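Local coordinates for 14-3-3 protein (Cryptosporidium parvum, PDB 3EFZ) that probably binds phosphoserine-containing partner proteins, as members of the 14-3-3 family do, and so takes part in cell signalling, at residues I117-D129 with L147-L159. Sequence-based numbering, arbitrary orientation. Where two conformers were deposited one is given.
Sequences ILLESEDVIRIID and LKGDLMRYKAEIL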
loop_
_atom_site.group_PDB
_atom_site.type_symbol
_atom_site.label_atom_id
_atom_site.label_comp_id
_atom_site.label_asym_id
_atom_site.label_seq_id
_atom_site.Cartn_x
_atom_site.Cartn_y
_atom_site.Cartn_z
ATOM N N ILE B 117 7.888 8.205 4.301
ATOM C CA ILE B 117 8.857 7.445 3.518
ATOM C C ILE B 117 10.220 7.485 4.221
ATOM O O ILE B 117 10.844 6.445 4.354
ATOM C CB ILE B 117 9.022 7.988 2.090
ATOM C CG1 ILE B 117 7.737 7.812 1.281
ATOM C CG2 ILE B 117 10.278 7.361 1.387
ATOM C CD1 ILE B 117 7.700 8.750 0.037
ATOM N N LEU B 118 10.669 8.671 4.668
ATOM C CA LEU B 118 11.966 8.806 5.367
ATOM C C LEU B 118 12.078 7.963 6.635
ATOM O O LEU B 118 13.058 7.257 6.824
ATOM C CB LEU B 118 12.269 10.255 5.738
ATOM C CG LEU B 118 12.429 11.255 4.592
ATOM C CD1 LEU B 118 12.570 12.637 5.177
ATOM C CD2 LEU B 118 13.622 10.904 3.684
ATOM N N LEU B 119 11.076 8.077 7.505
ATOM C CA LEU B 119 11.085 7.419 8.800
ATOM C C LEU B 119 10.926 5.915 8.668
ATOM O O LEU B 119 11.660 5.157 9.313
ATOM C CB LEU B 119 9.998 7.996 9.713
ATOM C CG LEU B 119 10.272 9.400 10.257
ATOM C CD1 LEU B 119 9.024 10.007 10.898
ATOM C CD2 LEU B 119 11.429 9.389 11.252
ATOM N N GLU B 120 9.998 5.484 7.819
ATOM C CA GLU B 120 9.679 4.065 7.693
ATOM C C GLU B 120 10.676 3.303 6.846
ATOM O O GLU B 120 10.883 2.111 7.037
ATOM C CB GLU B 120 8.236 3.862 7.206
ATOM C CG GLU B 120 7.207 4.231 8.276
ATOM C CD GLU B 120 5.825 4.538 7.700
ATOM O OE1 GLU B 120 5.544 4.122 6.552
ATOM O OE2 GLU B 120 5.018 5.188 8.400
ATOM N N SER B 121 11.302 3.981 5.896
ATOM C CA SER B 121 12.383 3.330 5.178
ATOM C C SER B 121 13.602 3.072 6.106
ATOM O O SER B 121 14.261 2.045 5.992
ATOM C CB SER B 121 12.716 4.069 3.866
ATOM O OG SER B 121 13.252 5.350 4.125
ATOM N N GLU B 122 13.886 3.975 7.042
ATOM C CA GLU B 122 14.929 3.699 8.012
ATOM C C GLU B 122 14.534 2.492 8.896
ATOM O O GLU B 122 15.391 1.653 9.200
ATOM C CB GLU B 122 15.272 4.961 8.812
ATOM C CG GLU B 122 16.495 4.878 9.719
ATOM C CD GLU B 122 17.753 4.365 9.048
ATOM O OE1 GLU B 122 18.523 3.680 9.742
ATOM O OE2 GLU B 122 17.984 4.645 7.854
ATOM N N ASP B 123 13.243 2.375 9.248
ATOM C CA ASP B 123 12.708 1.226 9.980
ATOM C C ASP B 123 13.007 -0.094 9.245
ATOM O O ASP B 123 13.562 -1.020 9.834
ATOM C CB ASP B 123 11.188 1.340 10.180
ATOM C CG ASP B 123 10.775 2.327 11.286
ATOM O OD1 ASP B 123 11.610 2.670 12.167
ATOM O OD2 ASP B 123 9.574 2.737 11.276
ATOM N N VAL B 124 12.642 -0.174 7.966
ATOM C CA VAL B 124 12.884 -1.373 7.150
ATOM C C VAL B 124 14.384 -1.750 7.115
ATOM O O VAL B 124 14.736 -2.899 7.342
ATOM C CB VAL B 124 12.386 -1.195 5.705
ATOM C CG1 VAL B 124 12.760 -2.403 4.847
ATOM C CG2 VAL B 124 10.882 -0.947 5.659
ATOM N N ILE B 125 15.234 -0.776 6.804
ATOM C CA ILE B 125 16.698 -0.930 6.776
ATOM C C ILE B 125 17.273 -1.521 8.061
ATOM O O ILE B 125 18.053 -2.470 8.010
ATOM C CB ILE B 125 17.408 0.403 6.394
ATOM C CG1 ILE B 125 17.198 0.666 4.896
ATOM C CG2 ILE B 125 18.929 0.342 6.714
ATOM C CD1 ILE B 125 17.380 2.104 4.453
ATOM N N ARG B 126 16.874 -0.971 9.208
ATOM C CA ARG B 126 17.266 -1.527 10.497
ATOM C C ARG B 126 16.837 -2.989 10.659
ATOM O O ARG B 126 17.611 -3.796 11.149
ATOM C CB ARG B 126 16.747 -0.665 11.652
ATOM C CG ARG B 126 17.233 0.812 11.617
ATOM C CD ARG B 126 17.057 1.489 12.994
ATOM N NE ARG B 126 16.993 2.956 12.947
ATOM C CZ ARG B 126 15.865 3.664 12.779
ATOM N NH1 ARG B 126 15.904 4.996 12.756
ATOM N NH2 ARG B 126 14.689 3.051 12.632
ATOM N N ILE B 127 15.613 -3.324 10.242
ATOM C CA ILE B 127 15.123 -4.709 10.302
ATOM C C ILE B 127 15.948 -5.613 9.381
ATOM O O ILE B 127 16.375 -6.694 9.801
ATOM C CB ILE B 127 13.603 -4.847 9.967
ATOM C CG1 ILE B 127 12.755 -4.137 11.026
ATOM C CG2 ILE B 127 13.185 -6.340 9.866
ATOM C CD1 ILE B 127 11.355 -3.870 10.568
ATOM N N ILE B 128 16.195 -5.160 8.153
ATOM C CA ILE B 128 17.026 -5.916 7.215
ATOM C C ILE B 128 18.422 -6.170 7.807
ATOM O O ILE B 128 18.875 -7.314 7.844
ATOM C CB ILE B 128 17.133 -5.222 5.829
ATOM C CG1 ILE B 128 15.832 -5.354 5.053
ATOM C CG2 ILE B 128 18.317 -5.786 4.989
ATOM C CD1 ILE B 128 15.872 -4.563 3.767
ATOM N N ASP B 129 19.075 -5.116 8.307
ATOM C CA ASP B 129 20.425 -5.235 8.860
ATOM C C ASP B 129 20.563 -6.191 10.057
ATOM O O ASP B 129 21.561 -6.930 10.149
ATOM C CB ASP B 129 21.007 -3.857 9.147
ATOM C CG ASP B 129 21.468 -3.174 7.888
ATOM O OD1 ASP B 129 21.759 -3.898 6.909
ATOM O OD2 ASP B 129 21.548 -1.934 7.865
ATOM N N LEU B 147 17.247 -3.900 -2.040
ATOM C CA LEU B 147 16.118 -3.278 -1.377
ATOM C C LEU B 147 16.532 -2.049 -0.559
ATOM O O LEU B 147 15.870 -1.012 -0.614
ATOM C CB LEU B 147 15.465 -4.323 -0.475
ATOM C CG LEU B 147 14.051 -4.123 0.020
ATOM C CD1 LEU B 147 13.350 -5.476 0.225
ATOM C CD2 LEU B 147 14.079 -3.280 1.315
ATOM N N LYS B 148 17.627 -2.167 0.191
ATOM C CA LYS B 148 18.213 -1.009 0.880
ATOM C C LYS B 148 18.664 0.062 -0.115
ATOM O O LYS B 148 18.553 1.253 0.168
ATOM C CB LYS B 148 19.383 -1.419 1.772
ATOM C CG LYS B 148 19.014 -2.318 2.956
ATOM C CD LYS B 148 20.099 -2.315 4.005
ATOM C CE LYS B 148 21.377 -3.057 3.545
ATOM N NZ LYS B 148 22.505 -2.884 4.508
ATOM N N GLY B 149 19.196 -0.375 -1.258
ATOM C CA GLY B 149 19.533 0.505 -2.371
ATOM C C GLY B 149 18.349 1.295 -2.871
ATOM O O GLY B 149 18.447 2.523 -2.993
ATOM N N ASP B 150 17.229 0.597 -3.125
ATOM C CA ASP B 150 15.944 1.222 -3.464
ATOM C C ASP B 150 15.468 2.235 -2.428
ATOM O O ASP B 150 15.074 3.343 -2.788
ATOM C CB ASP B 150 14.826 0.178 -3.680
ATOM C CG ASP B 150 15.115 -0.784 -4.822
ATOM O OD1 ASP B 150 15.885 -0.473 -5.746
ATOM O OD2 ASP B 150 14.543 -1.868 -4.794
ATOM N N LEU B 151 15.470 1.849 -1.156
ATOM C CA LEU B 151 15.064 2.743 -0.062
ATOM C C LEU B 151 15.963 3.971 0.108
ATOM O O LEU B 151 15.476 5.048 0.414
ATOM C CB LEU B 151 14.957 1.993 1.273
ATOM C CG LEU B 151 13.892 0.898 1.431
ATOM C CD1 LEU B 151 14.062 0.273 2.777
ATOM C CD2 LEU B 151 12.457 1.412 1.247
ATOM N N MET B 152 17.265 3.810 -0.078
ATOM C CA MET B 152 18.159 4.964 -0.144
ATOM C C MET B 152 17.843 5.922 -1.315
ATOM O O MET B 152 17.903 7.152 -1.170
ATOM C CB MET B 152 19.621 4.505 -0.200
ATOM C CG MET B 152 20.165 4.067 1.142
ATOM S SD MET B 152 20.024 5.357 2.392
ATOM C CE MET B 152 19.506 4.344 3.754
ATOM N N ARG B 153 17.526 5.334 -2.473
ATOM C CA ARG B 153 17.111 6.082 -3.679
ATOM C C ARG B 153 15.847 6.883 -3.393
ATOM O O ARG B 153 15.718 8.031 -3.843
ATOM C CB ARG B 153 16.911 5.130 -4.883
ATOM C CG ARG B 153 16.307 5.758 -6.160
ATOM C CD ARG B 153 16.538 4.874 -7.419
ATOM N NE ARG B 153 15.970 3.519 -7.266
ATOM C CZ ARG B 153 14.704 3.203 -7.528
ATOM N NH1 ARG B 153 13.861 4.128 -7.988
ATOM N NH2 ARG B 153 14.275 1.956 -7.334
ATOM N N TYR B 154 14.925 6.287 -2.630
ATOM C CA TYR B 154 13.702 6.990 -2.239
ATOM C C TYR B 154 13.985 8.189 -1.341
ATOM O O TYR B 154 13.342 9.221 -1.487
ATOM C CB TYR B 154 12.720 6.061 -1.522
ATOM C CG TYR B 154 12.166 4.894 -2.331
ATOM C CD1 TYR B 154 12.345 4.785 -3.722
ATOM C CD2 TYR B 154 11.423 3.906 -1.687
ATOM C CE1 TYR B 154 11.811 3.707 -4.426
ATOM C CE2 TYR B 154 10.872 2.840 -2.375
ATOM C CZ TYR B 154 11.074 2.735 -3.727
ATOM O OH TYR B 154 10.492 1.650 -4.338
ATOM N N LYS B 155 14.925 8.040 -0.403
ATOM C CA LYS B 155 15.255 9.118 0.552
ATOM C C LYS B 155 15.886 10.258 -0.232
ATOM O O LYS B 155 15.599 11.426 0.020
ATOM C CB LYS B 155 16.232 8.654 1.654
ATOM C CG LYS B 155 15.748 7.554 2.601
ATOM C CD LYS B 155 16.710 7.420 3.790
ATOM C CE LYS B 155 16.344 6.249 4.675
ATOM N NZ LYS B 155 17.161 6.180 5.948
ATOM N N ALA B 156 16.743 9.882 -1.181
ATOM C CA ALA B 156 17.442 10.785 -2.092
ATOM C C ALA B 156 16.502 11.643 -2.950
ATOM O O ALA B 156 16.872 12.739 -3.342
ATOM C CB ALA B 156 18.386 9.977 -2.997
ATOM N N GLU B 157 15.311 11.127 -3.262
ATOM C CA GLU B 157 14.287 11.871 -4.009
ATOM C C GLU B 157 13.614 12.933 -3.137
ATOM O O GLU B 157 12.993 13.886 -3.648
ATOM C CB GLU B 157 13.210 10.919 -4.555
ATOM C CG GLU B 157 13.701 9.837 -5.488
ATOM C CD GLU B 157 12.584 8.860 -5.893
ATOM O OE1 GLU B 157 11.610 8.705 -5.125
ATOM O OE2 GLU B 157 12.678 8.244 -6.974
ATOM N N ILE B 158 13.703 12.733 -1.821
ATOM C CA ILE B 158 13.074 13.601 -0.836
ATOM C C ILE B 158 14.058 14.632 -0.283
ATOM O O ILE B 158 13.731 15.815 -0.174
ATOM C CB ILE B 158 12.484 12.776 0.347
ATOM C CG1 ILE B 158 11.422 11.792 -0.169
ATOM C CG2 ILE B 158 11.940 13.699 1.445
ATOM C CD1 ILE B 158 10.824 10.911 0.895
ATOM N N LEU B 159 15.246 14.162 0.090
ATOM C CA LEU B 159 16.258 14.978 0.759
ATOM C C LEU B 159 16.953 15.979 -0.171
ATOM O O LEU B 159 16.842 15.885 -1.396
ATOM C CB LEU B 159 17.253 14.079 1.514
ATOM C CG LEU B 159 16.657 13.231 2.674
ATOM C CD1 LEU B 159 17.680 12.231 3.209
ATOM C CD2 LEU B 159 16.063 14.040 3.834
#
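Two neighbouring antiparallel helices of the all-helical 14-3-3 fold, 100-131 and 138-158, meet here through interlocking side chains; the axes of segments 117-129 and 147-158 approach to 9.7 Å and cross at -161°. In knobs-into-holes fashion Ile125 enters among Lys148, Leu151, Met152 and Lys155. In return Lys155 fills the hole formed by Leu118, Ser121, Glu122 and Ile125. Its chain, extended beyond CG, runs past Ser121, with CE 3.3 Å from Ser121 OG, and delivers NZ to the anti lone pair of Glu122 OE2 at 2.6 Å. With chi1 at 66°, Ser121 OG turns back along its own helix and donates to Ile117 O at 2.7 Å; that oxygen also accepts a bond from Ser121 N, from the opposite face of its plane. A second salt bridge joins Lys148 NZ to the syn lone pair of Asp129 OD1 at 2.7 Å. Apolar packing adds Leu151 CD1, 3.6 Å from Val124 CG1, whose side chain also touches Leu71 of helix 63-81, and Ile158 CD1, 3.6 Å from Ile117 CG2; Leu118 and Ile158 lie alongside in opposite senses. Arg153, a predicted phosphoserine-binding residue, makes a weak salt bridge to Asp150 and a hydrogen bond to Tyr175, while Tyr154 packs on Arg79, the other predicted one.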